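Local coordinates for intracellular protein transport protein USO1 (Saccharomyces cerevisiae S288c, PDB 6LSU), which is required for protein transport from the endoplasmic reticulum to the Golgi complex, as a homodimeric tether with two globular heads on a coiled-coil rod, one head being represented here, at residues Thr190-Ser193 with Thr194-Leu198; Ile13-Lys17 with Ile18-Asp22; Ser614-Gln618 with Asp619-Thr623; Ser336-Met339 with Val340-Leu344; Ile407-Asn410 with Trp411-Ala415. All coordinates share one frame; numbering follows the deposited sequence.

Contact 1 (Thr190-Ser193 with Thr194-Leu198); sequences TSIS and TMVSL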
loop_
_atom_site.group_PDB
_atom_site.type_symbol
_atom_site.label_atom_id
_atom_site.label_comp_id
_atom_site.label_asym_id
_atom_site.label_seq_id
_atom_site.Cartn_x
_atom_site.Cartn_y
_atom_site.Cartn_z
ATOM N N THR A 190 8.696 -18.095 -30.293
ATOM C CA THR A 190 8.331 -16.949 -31.176
ATOM C C THR A 190 6.967 -16.334 -30.770
ATOM O O THR A 190 6.690 -15.202 -31.191
ATOM C CB THR A 190 8.351 -17.383 -32.655
ATOM O OG1 THR A 190 7.781 -16.337 -33.440
ATOM C CG2 THR A 190 7.567 -18.638 -32.980
ATOM N N SER A 191 6.152 -17.032 -29.969
ATOM C CA SER A 191 4.733 -16.717 -29.630
ATOM C C SER A 191 4.603 -15.363 -28.899
ATOM O O SER A 191 3.794 -14.473 -29.342
ATOM C CB SER A 191 4.210 -17.825 -28.798
ATOM O OG SER A 191 2.830 -17.674 -28.577
ATOM N N ILE A 192 5.382 -15.193 -27.823
ATOM C CA ILE A 192 5.455 -13.956 -26.994
ATOM C C ILE A 192 5.994 -12.795 -27.857
ATOM O O ILE A 192 5.389 -11.698 -27.874
ATOM C CB ILE A 192 6.331 -14.214 -25.747
ATOM C CG1 ILE A 192 5.821 -15.358 -24.853
ATOM C CG2 ILE A 192 6.537 -12.921 -24.980
ATOM C CD1 ILE A 192 4.318 -15.347 -24.572
ATOM N N SER A 193 7.102 -12.995 -28.566
ATOM C CA SER A 193 7.769 -11.918 -29.348
ATOM C C SER A 193 6.725 -11.300 -30.258
ATOM O O SER A 193 6.751 -10.077 -30.441
ATOM C CB SER A 193 8.950 -12.390 -30.162
ATOM O OG SER A 193 9.456 -13.586 -29.618
ATOM N N THR A 194 5.873 -12.157 -30.803
ATOM C CA THR A 194 4.824 -11.778 -31.778
ATOM C C THR A 194 3.797 -10.909 -31.068
ATOM O O THR A 194 3.593 -9.826 -31.581
ATOM C CB THR A 194 4.177 -13.007 -32.441
ATOM O OG1 THR A 194 5.200 -13.723 -33.118
ATOM C CG2 THR A 194 3.090 -12.637 -33.421
ATOM N N MET A 195 3.225 -11.406 -29.945
ATOM C CA MET A 195 2.340 -10.648 -29.008
ATOM C C MET A 195 2.922 -9.268 -28.684
ATOM O O MET A 195 2.234 -8.245 -28.917
ATOM C CB MET A 195 2.183 -11.400 -27.693
ATOM C CG MET A 195 0.832 -11.966 -27.482
ATOM S SD MET A 195 0.715 -12.447 -25.738
ATOM C CE MET A 195 -0.254 -13.946 -25.980
ATOM N N VAL A 196 4.158 -9.229 -28.194
ATOM C CA VAL A 196 4.803 -7.921 -27.883
ATOM C C VAL A 196 4.754 -7.046 -29.151
ATOM O O VAL A 196 4.474 -5.814 -29.027
ATOM C CB VAL A 196 6.228 -8.096 -27.337
ATOM C CG1 VAL A 196 6.922 -6.753 -27.214
ATOM C CG2 VAL A 196 6.243 -8.835 -26.012
ATOM N N SER A 197 4.909 -7.644 -30.332
ATOM C CA SER A 197 4.957 -6.890 -31.614
ATOM C C SER A 197 3.590 -6.286 -31.927
ATOM O O SER A 197 3.593 -5.194 -32.571
ATOM C CB SER A 197 5.468 -7.719 -32.757
ATOM O OG SER A 197 6.747 -8.280 -32.436
ATOM N N LEU A 198 2.481 -6.908 -31.474
ATOM C CA LEU A 198 1.114 -6.322 -31.636
ATOM C C LEU A 198 1.086 -4.864 -31.122
ATOM O O LEU A 198 0.333 -4.086 -31.634
ATOM C CB LEU A 198 0.079 -7.185 -30.929
ATOM C CG LEU A 198 -0.106 -8.604 -31.445
ATOM C CD1 LEU A 198 -0.986 -9.371 -30.487
ATOM C CD2 LEU A 198 -0.709 -8.606 -32.859
#

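Contact 2 (Ile13-Lys17 with Ile18-Asp22); sequences IQQPK and IQSVD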
loop_
_atom_site.group_PDB
_atom_site.type_symbol
_atom_site.label_atom_id
_atom_site.label_comp_id
_atom_site.label_asym_id
_atom_site.label_seq_id
_atom_site.Cartn_x
_atom_site.Cartn_y
_atom_site.Cartn_z
ATOM N N ILE A 13 -39.441 -14.639 -37.388
ATOM C CA ILE A 13 -39.610 -14.247 -35.953
ATOM C C ILE A 13 -40.068 -15.452 -35.105
ATOM O O ILE A 13 -39.537 -15.592 -33.978
ATOM C CB ILE A 13 -40.557 -13.038 -35.820
ATOM C CG1 ILE A 13 -40.753 -12.586 -34.373
ATOM C CG2 ILE A 13 -41.893 -13.344 -36.464
ATOM C CD1 ILE A 13 -39.476 -12.416 -33.590
ATOM N N GLN A 14 -41.013 -16.277 -35.587
ATOM C CA GLN A 14 -41.489 -17.511 -34.887
ATOM C C GLN A 14 -40.903 -18.753 -35.570
ATOM O O GLN A 14 -41.406 -19.129 -36.650
ATOM C CB GLN A 14 -43.018 -17.637 -34.872
ATOM C CG GLN A 14 -43.693 -16.849 -33.761
ATOM C CD GLN A 14 -43.701 -17.508 -32.403
ATOM O OE1 GLN A 14 -44.246 -16.960 -31.441
ATOM N NE2 GLN A 14 -43.101 -18.688 -32.306
ATOM N N GLN A 15 -39.904 -19.381 -34.940
ATOM C CA GLN A 15 -39.238 -20.622 -35.426
ATOM C C GLN A 15 -39.177 -21.633 -34.283
ATOM O O GLN A 15 -38.312 -21.507 -33.416
ATOM C CB GLN A 15 -37.827 -20.325 -35.957
ATOM C CG GLN A 15 -36.959 -19.447 -35.051
ATOM C CD GLN A 15 -36.634 -18.086 -35.625
ATOM O OE1 GLN A 15 -36.854 -17.053 -34.989
ATOM N NE2 GLN A 15 -36.074 -18.072 -36.825
ATOM N N PRO A 16 -40.055 -22.671 -34.241
ATOM C CA PRO A 16 -40.107 -23.584 -33.090
ATOM C C PRO A 16 -38.753 -24.262 -32.807
ATOM O O PRO A 16 -38.131 -24.787 -33.735
ATOM C CB PRO A 16 -41.172 -24.637 -33.448
ATOM C CG PRO A 16 -41.415 -24.466 -34.945
ATOM C CD PRO A 16 -41.018 -23.042 -35.292
ATOM N N LYS A 17 -38.333 -24.262 -31.536
ATOM C CA LYS A 17 -36.970 -24.714 -31.135
ATOM C C LYS A 17 -36.721 -26.099 -31.747
ATOM O O LYS A 17 -35.617 -26.324 -32.289
ATOM C CB LYS A 17 -36.789 -24.704 -29.608
ATOM C CG LYS A 17 -35.404 -25.156 -29.146
ATOM C CD LYS A 17 -35.057 -24.857 -27.702
ATOM C CE LYS A 17 -33.641 -25.293 -27.379
ATOM N NZ LYS A 17 -33.354 -25.202 -25.931
ATOM N N ILE A 18 -37.744 -26.961 -31.723
ATOM C CA ILE A 18 -37.605 -28.419 -32.010
ATOM C C ILE A 18 -37.164 -28.603 -33.474
ATOM O O ILE A 18 -36.258 -29.447 -33.690
ATOM C CB ILE A 18 -38.858 -29.235 -31.572
ATOM C CG1 ILE A 18 -39.169 -30.398 -32.522
ATOM C CG2 ILE A 18 -40.085 -28.351 -31.336
ATOM C CD1 ILE A 18 -40.115 -31.425 -31.952
ATOM N N GLN A 19 -37.666 -27.807 -34.428
ATOM C CA GLN A 19 -37.236 -27.925 -35.854
ATOM C C GLN A 19 -35.790 -27.421 -36.043
ATOM O O GLN A 19 -35.071 -27.980 -36.926
ATOM C CB GLN A 19 -38.177 -27.184 -36.808
ATOM C CG GLN A 19 -37.777 -27.348 -38.275
ATOM C CD GLN A 19 -38.549 -26.450 -39.212
ATOM O OE1 GLN A 19 -39.393 -25.661 -38.792
ATOM N NE2 GLN A 19 -38.251 -26.565 -40.497
ATOM N N SER A 20 -35.372 -26.397 -35.288
ATOM C CA SER A 20 -34.080 -25.683 -35.488
ATOM C C SER A 20 -32.914 -26.603 -35.086
ATOM O O SER A 20 -31.910 -26.746 -35.874
ATOM C CB SER A 20 -34.048 -24.381 -34.702
ATOM O OG SER A 20 -35.147 -23.541 -35.029
ATOM N N VAL A 21 -33.068 -27.191 -33.893
ATOM C CA VAL A 21 -32.122 -28.132 -33.225
ATOM C C VAL A 21 -32.050 -29.435 -34.025
ATOM O O VAL A 21 -30.922 -29.911 -34.272
ATOM C CB VAL A 21 -32.543 -28.402 -31.767
ATOM C CG1 VAL A 21 -31.605 -29.377 -31.076
ATOM C CG2 VAL A 21 -32.627 -27.122 -30.948
ATOM N N ASP A 22 -33.203 -29.976 -34.424
ATOM C CA ASP A 22 -33.310 -31.312 -35.062
ATOM C C ASP A 22 -32.975 -31.227 -36.557
ATOM O O ASP A 22 -32.391 -32.216 -37.073
ATOM C CB ASP A 22 -34.685 -31.941 -34.799
ATOM C CG ASP A 22 -34.652 -33.455 -34.680
ATOM O OD1 ASP A 22 -33.584 -34.046 -35.007
ATOM O OD2 ASP A 22 -35.694 -34.031 -34.284
#

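Contact 3 (Ser614-Gln618 with Asp619-Thr623); sequences SYQIQ and DEDVT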
loop_
_atom_site.group_PDB
_atom_site.type_symbol
_atom_site.label_atom_id
_atom_site.label_comp_id
_atom_site.label_asym_id
_atom_site.label_seq_id
_atom_site.Cartn_x
_atom_site.Cartn_y
_atom_site.Cartn_z
ATOM N N SER A 614 -5.586 4.642 41.254
ATOM C CA SER A 614 -5.856 3.194 41.052
ATOM C C SER A 614 -7.146 2.737 41.750
ATOM O O SER A 614 -7.679 1.704 41.331
ATOM C CB SER A 614 -4.688 2.367 41.504
ATOM O OG SER A 614 -4.738 2.149 42.899
ATOM N N TYR A 615 -7.593 3.405 42.816
ATOM C CA TYR A 615 -8.845 3.051 43.560
ATOM C C TYR A 615 -10.035 3.723 42.877
ATOM O O TYR A 615 -10.384 4.885 43.209
ATOM C CB TYR A 615 -8.802 3.435 45.051
ATOM C CG TYR A 615 -7.840 2.604 45.850
ATOM C CD1 TYR A 615 -8.174 1.334 46.285
ATOM C CD2 TYR A 615 -6.544 3.038 46.051
ATOM C CE1 TYR A 615 -7.260 0.546 46.955
ATOM C CE2 TYR A 615 -5.616 2.260 46.723
ATOM C CZ TYR A 615 -5.979 1.014 47.186
ATOM O OH TYR A 615 -5.035 0.295 47.855
ATOM N N GLN A 616 -10.631 3.011 41.921
ATOM C CA GLN A 616 -11.834 3.485 41.198
ATOM C C GLN A 616 -12.918 2.414 41.308
ATOM O O GLN A 616 -12.570 1.228 41.578
ATOM C CB GLN A 616 -11.488 3.821 39.748
ATOM C CG GLN A 616 -12.109 5.125 39.271
ATOM C CD GLN A 616 -11.113 5.945 38.495
ATOM O OE1 GLN A 616 -9.973 5.521 38.302
ATOM N NE2 GLN A 616 -11.541 7.122 38.049
ATOM N N ILE A 617 -14.171 2.849 41.159
ATOM C CA ILE A 617 -15.371 1.972 41.031
ATOM C C ILE A 617 -15.111 0.936 39.920
ATOM O O ILE A 617 -14.582 1.326 38.849
ATOM C CB ILE A 617 -16.644 2.827 40.830
ATOM C CG1 ILE A 617 -16.399 4.088 39.989
ATOM C CG2 ILE A 617 -17.246 3.165 42.186
ATOM C CD1 ILE A 617 -17.371 5.238 40.231
ATOM N N GLN A 618 -15.453 -0.337 40.179
ATOM C CA GLN A 618 -14.874 -1.555 39.527
ATOM C C GLN A 618 -14.951 -1.472 37.992
ATOM O O GLN A 618 -14.119 -2.139 37.332
ATOM C CB GLN A 618 -15.567 -2.822 40.049
ATOM C CG GLN A 618 -14.947 -4.135 39.562
ATOM C CD GLN A 618 -13.605 -4.431 40.189
ATOM O OE1 GLN A 618 -13.135 -3.705 41.060
ATOM N NE2 GLN A 618 -12.988 -5.521 39.757
ATOM N N ASP A 619 -15.884 -0.679 37.449
ATOM C CA ASP A 619 -16.171 -0.584 35.990
ATOM C C ASP A 619 -15.665 0.725 35.366
ATOM O O ASP A 619 -15.718 0.786 34.131
ATOM C CB ASP A 619 -17.677 -0.665 35.721
ATOM C CG ASP A 619 -18.481 0.293 36.585
ATOM O OD1 ASP A 619 -18.027 0.583 37.722
ATOM O OD2 ASP A 619 -19.544 0.753 36.115
ATOM N N GLU A 620 -15.223 1.735 36.132
ATOM C CA GLU A 620 -15.151 3.122 35.587
ATOM C C GLU A 620 -14.047 3.249 34.524
ATOM O O GLU A 620 -14.400 3.625 33.378
ATOM C CB GLU A 620 -15.057 4.207 36.665
ATOM C CG GLU A 620 -16.325 5.064 36.696
ATOM C CD GLU A 620 -16.128 6.568 36.749
ATOM O OE1 GLU A 620 -17.048 7.263 37.231
ATOM O OE2 GLU A 620 -15.068 7.039 36.292
ATOM N N ASP A 621 -12.783 2.961 34.840
ATOM C CA ASP A 621 -11.670 3.175 33.870
ATOM C C ASP A 621 -10.681 2.024 33.942
ATOM O O ASP A 621 -9.548 2.288 34.353
ATOM C CB ASP A 621 -10.898 4.461 34.169
ATOM C CG ASP A 621 -11.455 5.699 33.499
ATOM O OD1 ASP A 621 -11.820 5.598 32.314
ATOM O OD2 ASP A 621 -11.483 6.762 34.168
ATOM N N VAL A 622 -11.079 0.820 33.546
ATOM C CA VAL A 622 -10.303 -0.411 33.880
ATOM C C VAL A 622 -8.936 -0.387 33.177
ATOM O O VAL A 622 -7.946 -1.034 33.714
ATOM C CB VAL A 622 -11.107 -1.682 33.564
ATOM C CG1 VAL A 622 -11.874 -1.558 32.259
ATOM C CG2 VAL A 622 -10.217 -2.910 33.567
ATOM N N THR A 623 -8.847 0.316 32.035
ATOM C CA THR A 623 -7.605 0.378 31.225
ATOM C C THR A 623 -6.589 1.287 31.932
ATOM O O THR A 623 -5.518 0.763 32.337
ATOM C CB THR A 623 -7.895 0.788 29.779
ATOM O OG1 THR A 623 -9.154 0.248 29.390
ATOM C CG2 THR A 623 -6.843 0.258 28.835
#

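Contact 4 (Ser336-Met339 with Val340-Leu344); sequences SVLM and VVLRL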
loop_
_atom_site.group_PDB
_atom_site.type_symbol
_atom_site.label_atom_id
_atom_site.label_comp_id
_atom_site.label_asym_id
_atom_site.label_seq_id
_atom_site.Cartn_x
_atom_site.Cartn_y
_atom_site.Cartn_z
ATOM N N SER A 336 16.239 11.330 -10.251
ATOM C CA SER A 336 15.380 12.354 -9.601
ATOM C C SER A 336 14.218 11.716 -8.811
ATOM O O SER A 336 13.425 12.466 -8.235
ATOM C CB SER A 336 14.917 13.392 -10.608
ATOM O OG SER A 336 14.471 12.799 -11.825
ATOM N N VAL A 337 14.135 10.389 -8.697
ATOM C CA VAL A 337 12.860 9.729 -8.281
ATOM C C VAL A 337 12.522 10.125 -6.841
ATOM O O VAL A 337 11.384 10.560 -6.625
ATOM C CB VAL A 337 12.853 8.206 -8.497
ATOM C CG1 VAL A 337 11.491 7.628 -8.154
ATOM C CG2 VAL A 337 13.179 7.849 -9.924
ATOM N N LEU A 338 13.474 10.045 -5.916
ATOM C CA LEU A 338 13.273 10.386 -4.483
ATOM C C LEU A 338 12.748 11.801 -4.349
ATOM O O LEU A 338 11.798 12.033 -3.558
ATOM C CB LEU A 338 14.574 10.296 -3.693
ATOM C CG LEU A 338 14.399 10.569 -2.189
ATOM C CD1 LEU A 338 13.384 9.607 -1.570
ATOM C CD2 LEU A 338 15.736 10.481 -1.446
ATOM N N MET A 339 13.385 12.725 -5.020
ATOM C CA MET A 339 13.031 14.147 -4.947
ATOM C C MET A 339 11.647 14.276 -5.566
ATOM O O MET A 339 10.841 15.059 -5.105
ATOM C CB MET A 339 14.048 15.004 -5.714
ATOM C CG MET A 339 13.825 16.469 -5.487
ATOM S SD MET A 339 14.212 16.839 -3.755
ATOM C CE MET A 339 12.917 18.054 -3.448
ATOM N N VAL A 340 11.389 13.577 -6.645
ATOM C CA VAL A 340 10.052 13.700 -7.306
ATOM C C VAL A 340 8.957 13.123 -6.383
ATOM O O VAL A 340 7.885 13.774 -6.285
ATOM C CB VAL A 340 10.040 13.058 -8.696
ATOM C CG1 VAL A 340 8.639 13.128 -9.298
ATOM C CG2 VAL A 340 11.026 13.779 -9.600
ATOM N N VAL A 341 9.162 11.953 -5.765
ATOM C CA VAL A 341 8.041 11.418 -4.938
ATOM C C VAL A 341 7.828 12.309 -3.688
ATOM O O VAL A 341 6.714 12.458 -3.285
ATOM C CB VAL A 341 8.107 9.894 -4.673
ATOM C CG1 VAL A 341 8.755 9.108 -5.788
ATOM C CG2 VAL A 341 8.659 9.546 -3.348
ATOM N N LEU A 342 8.869 12.922 -3.126
ATOM C CA LEU A 342 8.754 13.822 -1.948
ATOM C C LEU A 342 8.072 15.099 -2.357
ATOM O O LEU A 342 7.358 15.619 -1.512
ATOM C CB LEU A 342 10.125 14.172 -1.368
ATOM C CG LEU A 342 10.854 13.051 -0.636
ATOM C CD1 LEU A 342 12.240 13.536 -0.199
ATOM C CD2 LEU A 342 10.041 12.583 0.544
ATOM N N ARG A 343 8.238 15.566 -3.599
ATOM C CA ARG A 343 7.399 16.680 -4.123
ATOM C C ARG A 343 5.935 16.253 -4.125
ATOM O O ARG A 343 5.121 17.086 -3.749
ATOM C CB ARG A 343 7.840 17.139 -5.512
ATOM C CG ARG A 343 9.012 18.098 -5.447
ATOM C CD ARG A 343 9.362 18.640 -6.834
ATOM N NE ARG A 343 10.803 18.869 -6.890
ATOM C CZ ARG A 343 11.663 18.234 -7.682
ATOM N NH1 ARG A 343 11.248 17.354 -8.580
ATOM N NH2 ARG A 343 12.951 18.499 -7.579
ATOM N N LEU A 344 5.614 15.035 -4.566
ATOM C CA LEU A 344 4.217 14.539 -4.600
ATOM C C LEU A 344 3.677 14.458 -3.156
ATOM O O LEU A 344 2.471 14.715 -2.964
ATOM C CB LEU A 344 4.163 13.178 -5.299
ATOM C CG LEU A 344 4.409 13.198 -6.813
ATOM C CD1 LEU A 344 4.447 11.789 -7.349
ATOM C CD2 LEU A 344 3.350 13.973 -7.574
#

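Contact 5 (Ile407-Asn410 with Trp411-Ala415); sequences ILIN and WMLYA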
loop_
_atom_site.group_PDB
_atom_site.type_symbol
_atom_site.label_atom_id
_atom_site.label_comp_id
_atom_site.label_asym_id
_atom_site.label_seq_id
_atom_site.Cartn_x
_atom_site.Cartn_y
_atom_site.Cartn_z
ATOM N N ILE A 407 9.311 19.141 8.054
ATOM C CA ILE A 407 7.908 19.019 7.534
ATOM C C ILE A 407 7.276 17.712 8.023
ATOM O O ILE A 407 6.149 17.686 8.320
ATOM C CB ILE A 407 7.829 19.112 6.011
ATOM C CG1 ILE A 407 8.517 20.372 5.495
ATOM C CG2 ILE A 407 6.366 19.074 5.539
ATOM C CD1 ILE A 407 8.320 20.553 4.055
ATOM N N LEU A 408 8.006 16.617 8.039
ATOM C CA LEU A 408 7.441 15.331 8.469
ATOM C C LEU A 408 6.948 15.477 9.915
ATOM O O LEU A 408 5.834 15.128 10.197
ATOM C CB LEU A 408 8.494 14.229 8.329
ATOM C CG LEU A 408 8.791 13.835 6.890
ATOM C CD1 LEU A 408 9.847 12.750 6.860
ATOM C CD2 LEU A 408 7.561 13.315 6.156
ATOM N N ILE A 409 7.805 15.990 10.774
ATOM C CA ILE A 409 7.542 16.102 12.232
ATOM C C ILE A 409 6.383 17.056 12.425
ATOM O O ILE A 409 5.488 16.764 13.190
ATOM C CB ILE A 409 8.807 16.556 12.959
ATOM C CG1 ILE A 409 9.851 15.428 12.893
ATOM C CG2 ILE A 409 8.443 16.915 14.389
ATOM C CD1 ILE A 409 11.216 15.792 13.454
ATOM N N ASN A 410 6.366 18.110 11.630
ATOM C CA ASN A 410 5.296 19.096 11.736
ATOM C C ASN A 410 3.985 18.433 11.318
ATOM O O ASN A 410 2.970 18.632 11.996
ATOM C CB ASN A 410 5.671 20.295 10.883
ATOM C CG ASN A 410 4.526 21.256 10.887
ATOM O OD1 ASN A 410 3.646 21.153 10.041
ATOM N ND2 ASN A 410 4.517 22.062 11.924
ATOM N N TRP A 411 3.979 17.714 10.215
ATOM C CA TRP A 411 2.733 17.146 9.653
ATOM C C TRP A 411 2.241 16.077 10.599
ATOM O O TRP A 411 1.035 16.128 10.965
ATOM C CB TRP A 411 2.943 16.570 8.255
ATOM C CG TRP A 411 2.848 17.615 7.201
ATOM C CD1 TRP A 411 3.004 18.953 7.354
ATOM C CD2 TRP A 411 2.618 17.395 5.808
ATOM N NE1 TRP A 411 2.883 19.588 6.146
ATOM C CE2 TRP A 411 2.608 18.655 5.191
ATOM C CE3 TRP A 411 2.384 16.260 5.040
ATOM C CZ2 TRP A 411 2.429 18.805 3.831
ATOM C CZ3 TRP A 411 2.174 16.414 3.696
ATOM C CH2 TRP A 411 2.199 17.669 3.100
ATOM N N MET A 412 3.177 15.218 11.018
ATOM C CA MET A 412 2.895 14.134 11.978
ATOM C C MET A 412 2.151 14.710 13.200
ATOM O O MET A 412 1.136 14.058 13.629
ATOM C CB MET A 412 4.182 13.429 12.426
ATOM C CG MET A 412 3.852 12.139 13.084
ATOM S SD MET A 412 5.287 11.266 13.673
ATOM C CE MET A 412 6.100 12.613 14.501
ATOM N N LEU A 413 2.655 15.817 13.775
ATOM C CA LEU A 413 2.252 16.317 15.130
ATOM C C LEU A 413 1.036 17.235 15.019
ATOM O O LEU A 413 0.063 16.954 15.742
ATOM C CB LEU A 413 3.386 17.120 15.782
ATOM C CG LEU A 413 4.624 16.328 16.159
ATOM C CD1 LEU A 413 5.664 17.212 16.792
ATOM C CD2 LEU A 413 4.264 15.194 17.089
ATOM N N TYR A 414 1.110 18.275 14.162
ATOM C CA TYR A 414 0.168 19.414 14.165
ATOM C C TYR A 414 -0.728 19.465 12.922
ATOM O O TYR A 414 -1.408 20.522 12.741
ATOM C CB TYR A 414 0.911 20.753 14.287
ATOM C CG TYR A 414 1.884 20.823 15.430
ATOM C CD1 TYR A 414 1.470 21.001 16.745
ATOM C CD2 TYR A 414 3.247 20.684 15.180
ATOM C CE1 TYR A 414 2.391 21.009 17.792
ATOM C CE2 TYR A 414 4.172 20.698 16.214
ATOM C CZ TYR A 414 3.742 20.847 17.526
ATOM O OH TYR A 414 4.668 20.819 18.529
ATOM N N ALA A 415 -0.733 18.437 12.056
ATOM C CA ALA A 415 -1.485 18.524 10.778
ATOM C C ALA A 415 -2.770 17.728 10.911
ATOM O O ALA A 415 -3.077 16.926 9.975
ATOM C CB ALA A 415 -0.680 18.044 9.603
#

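Contact 1 (Thr190-Ser193 with Thr194-Leu198)
Thr190 and Thr194 stand one turn apart where helix 191-198 begins, and the carbonyl of Thr190, the N-cap residue, opens the run of i to i+4 backbone bonds that ties the two segments together. A positive phi of 70° at Thr190 precedes helical values from Ser191 onward. Thr194 N donates to Thr190 O at 3.2 Å, and Met195 N to Ser191 O in a nearly straight bond with an N-H...O angle of 177°. Val196 N then meets Ile192 O at 2.8 Å, close to the line of the carbonyl bond, whereas the bond from Ser197 N to Ser193 O is weak and bent.

Two hydroxyls reinforce this backbone by folding back on it. With its OG1 beside the backbone N (chi1 -60°), Thr194 gives a bond from OG1 to Thr190 O at 2.8 Å; its own N-H reaches the same oxygen across the opposite face of the carbonyl plane, so one acceptor is gripped twice. Ser197 OG likewise donates to Ser193 O at 2.7 Å. Such serine and threonine bonds to the carbonyl four residues back are a familiar feature of helices, and here they line the more polar face of a helix in the third armadillo repeat. The Thr190 and Thr194 side chains run side by side in the same direction. On the apolar face, CG2 of Ile192 packs against CG2 of Val196 at 4.2 Å. Ile192 also rests on Leu227 and Val228 of helix 222-229, and Met195 extends to Leu213, Leu214 and Val217 of helix 204-218.

Contact 2 (Ile13-Lys17 with Ile18-Asp22)
Lys17 lies along the first turn of helix 17-34 and leans its aliphatic chain on Val21, the two side chains crossing at a slant. Its CB starts the chain beside the backbone. CG, anti to the lysine's own N (chi1 -180°), is carried toward the valine and meets Val21 CG2 at 3.9 Å. CD continues the extended chain past that methyl, and CE is still within 4.1 Å of Val21 CG2, so that one methyl group serves two methylenes of the lysine. NZ then leads on beyond the valine.

The backbone beneath is held by Lys17 O, which takes a straight bond from Val21 N at 3.1 Å and a weak one from Ser20 N. One residue earlier, Pro16 occupies the N-cap position. Its ring has no N-H to give, but its carbonyl accepts weakly from Gln19 N at 3.1 Å and, more weakly still, from Ser20 OG. Pro16 CB also touches Ile18 CG2 at 4.4 Å, a light apolar contact at the helix start. A wider, pi-type turn follows at residues 20-22.

This is a mostly exposed place near the N-terminal end of the globular head. The loop ahead of the helix leads straight into helix 17-34, and both Lys17 and the buried Ser20 lie against Tyr55, in the short link between helices 38-54 and 56-73.

Contact 3 (Ser614-Gln618 with Asp619-Thr623)
Ile617 turns CG1 between its backbone N and carbonyl carbon (chi1 36°), and Glu620 bends at its second torsion (chi2 -133°), which together lay the two side chains across each other at a slant. The branch from CG1 to CD1 of the isoleucine does the touching: the methylenes CB and CG of Glu620 lie along Ile617 CG1, while the carboxylate runs on past CD1, with Glu620 OE1 beside that methyl, 3.6 Å from Ile617 CD1.

The backbone closes the loop beneath them. Glu620 N donates to Ile617 O at 2.8 Å in a nearly straight bond, although the donor stands above the carbonyl plane. Gln616 adds a looser touch, its CG 4.0 Å from Glu620 CB.

Asp621 holds the N-cap position of helix 622-637 without making a capping bond from its side chain, though its negative charge would probably still suit the positive end of the helix dipole. Lys625 is weakly bonded to Gln618 O. Residues 617-620 form a type I beta turn, the tight turn in the loop that joins helices 604-614 and 622-637 in the tenth armadillo repeat.

Contact 4 (Ser336-Met339 with Val340-Leu344)
Val340 N gives its hydrogen to Ser336 O at 2.8 Å, the first of four consecutive i to i+4 bonds. The series ends with Arg343 N on Met339 O at 3.0 Å, and these bonds build the start of helix 337-346 in the sixth armadillo repeat.

The same spacing pairs the side chains. Val337 CG1 meets Val341 CG1 at 3.9 Å, and Leu338 and Leu342 run side by side, with CG of the former 4.2 Å from CD1 of the latter. Val341 also touches Leu311 of helix 301-317 and Ala362 and Met365 of helix 354-366.

Met339 and Arg343 cross at about a right angle. With CG anti to the backbone N (chi1 -172°), the methionine slides that methylene over one face of the guanidinium, on its NH2 side, 3.6 Å from Arg343 CZ. Replacing Arg343 by an alanine would probably leave Met339 CG without its flat cover and set the bent thioether chain freer to turn, while also losing the contact with Ile291.

A guanidinium face accepts no hydrogen bond and its N-H groups point out in the plane, so the methylene can probably cover that face without displacing a hydrogen bond from the group, at the less buried margin beside the valine and leucine pairs.

Contact 5 (Ile407-Asn410 with Trp411-Ala415)
Ile407 and Trp411 form the dense side of helix 404-414, a helix of the seventh armadillo repeat. They lie side by side, and Ile407 sets CG2 over one face of the indole in a CH-pi contact, 3.7 Å from the centroid of the five-membered ring and only 16° off its normal. Trp411 points CG away from its carbonyl carbon (chi1 -84°), which swings the ring back over that methyl; Phe346 meets it edge-to-face, and His419 is a further ring neighbour. An alanine in place of Trp411 would probably open a gap beside Ile407 CG2 and leave Phe346 and His419 without their common aromatic partner. Ile409 CG2 and Leu413 CD1 form a plain aliphatic pair at 3.7 Å, with Leu499 and Val502 beyond the leucine.

Around Asn410 and Tyr414, both partly exposed like Trp411, the packing is looser. The two side chains cross at about a right angle and touch through a single approach, Asn410 ND2 to Tyr414 CD2 at 3.8 Å, while that nitrogen spends its hydrogen bond on Lys496 O. In the backbone, Asn410 O receives Tyr414 N at 2.9 Å and, weakly, Leu413 N. The asparagine's other branch tip, OD1, lies in the plane of the indole at its edge, 3.5 Å from Trp411 CD1.

All five contacts are local and follow in series along the head's solenoid in the order 2, 1, 4, 5, 3, with no touch between them. Contacts 4 and 5 are buried, in neighbouring repeats, the nearest atoms of the two contacts about 6 Å apart; Phe346, the last residue of the helix of contact 4, reaches the tryptophan of contact 5. Aliphatic packing and a methylene over a guanidinium mark the former, aromatic packing the latter. Contact 1, partly buried in an earlier repeat, relies more on hydroxyls folded onto carbonyls. Contacts 2 and 3 are surface features at helix starts, centres about 81 Å apart: one leans a lysine chain on a valine, the other turns the chain amid acidic residues.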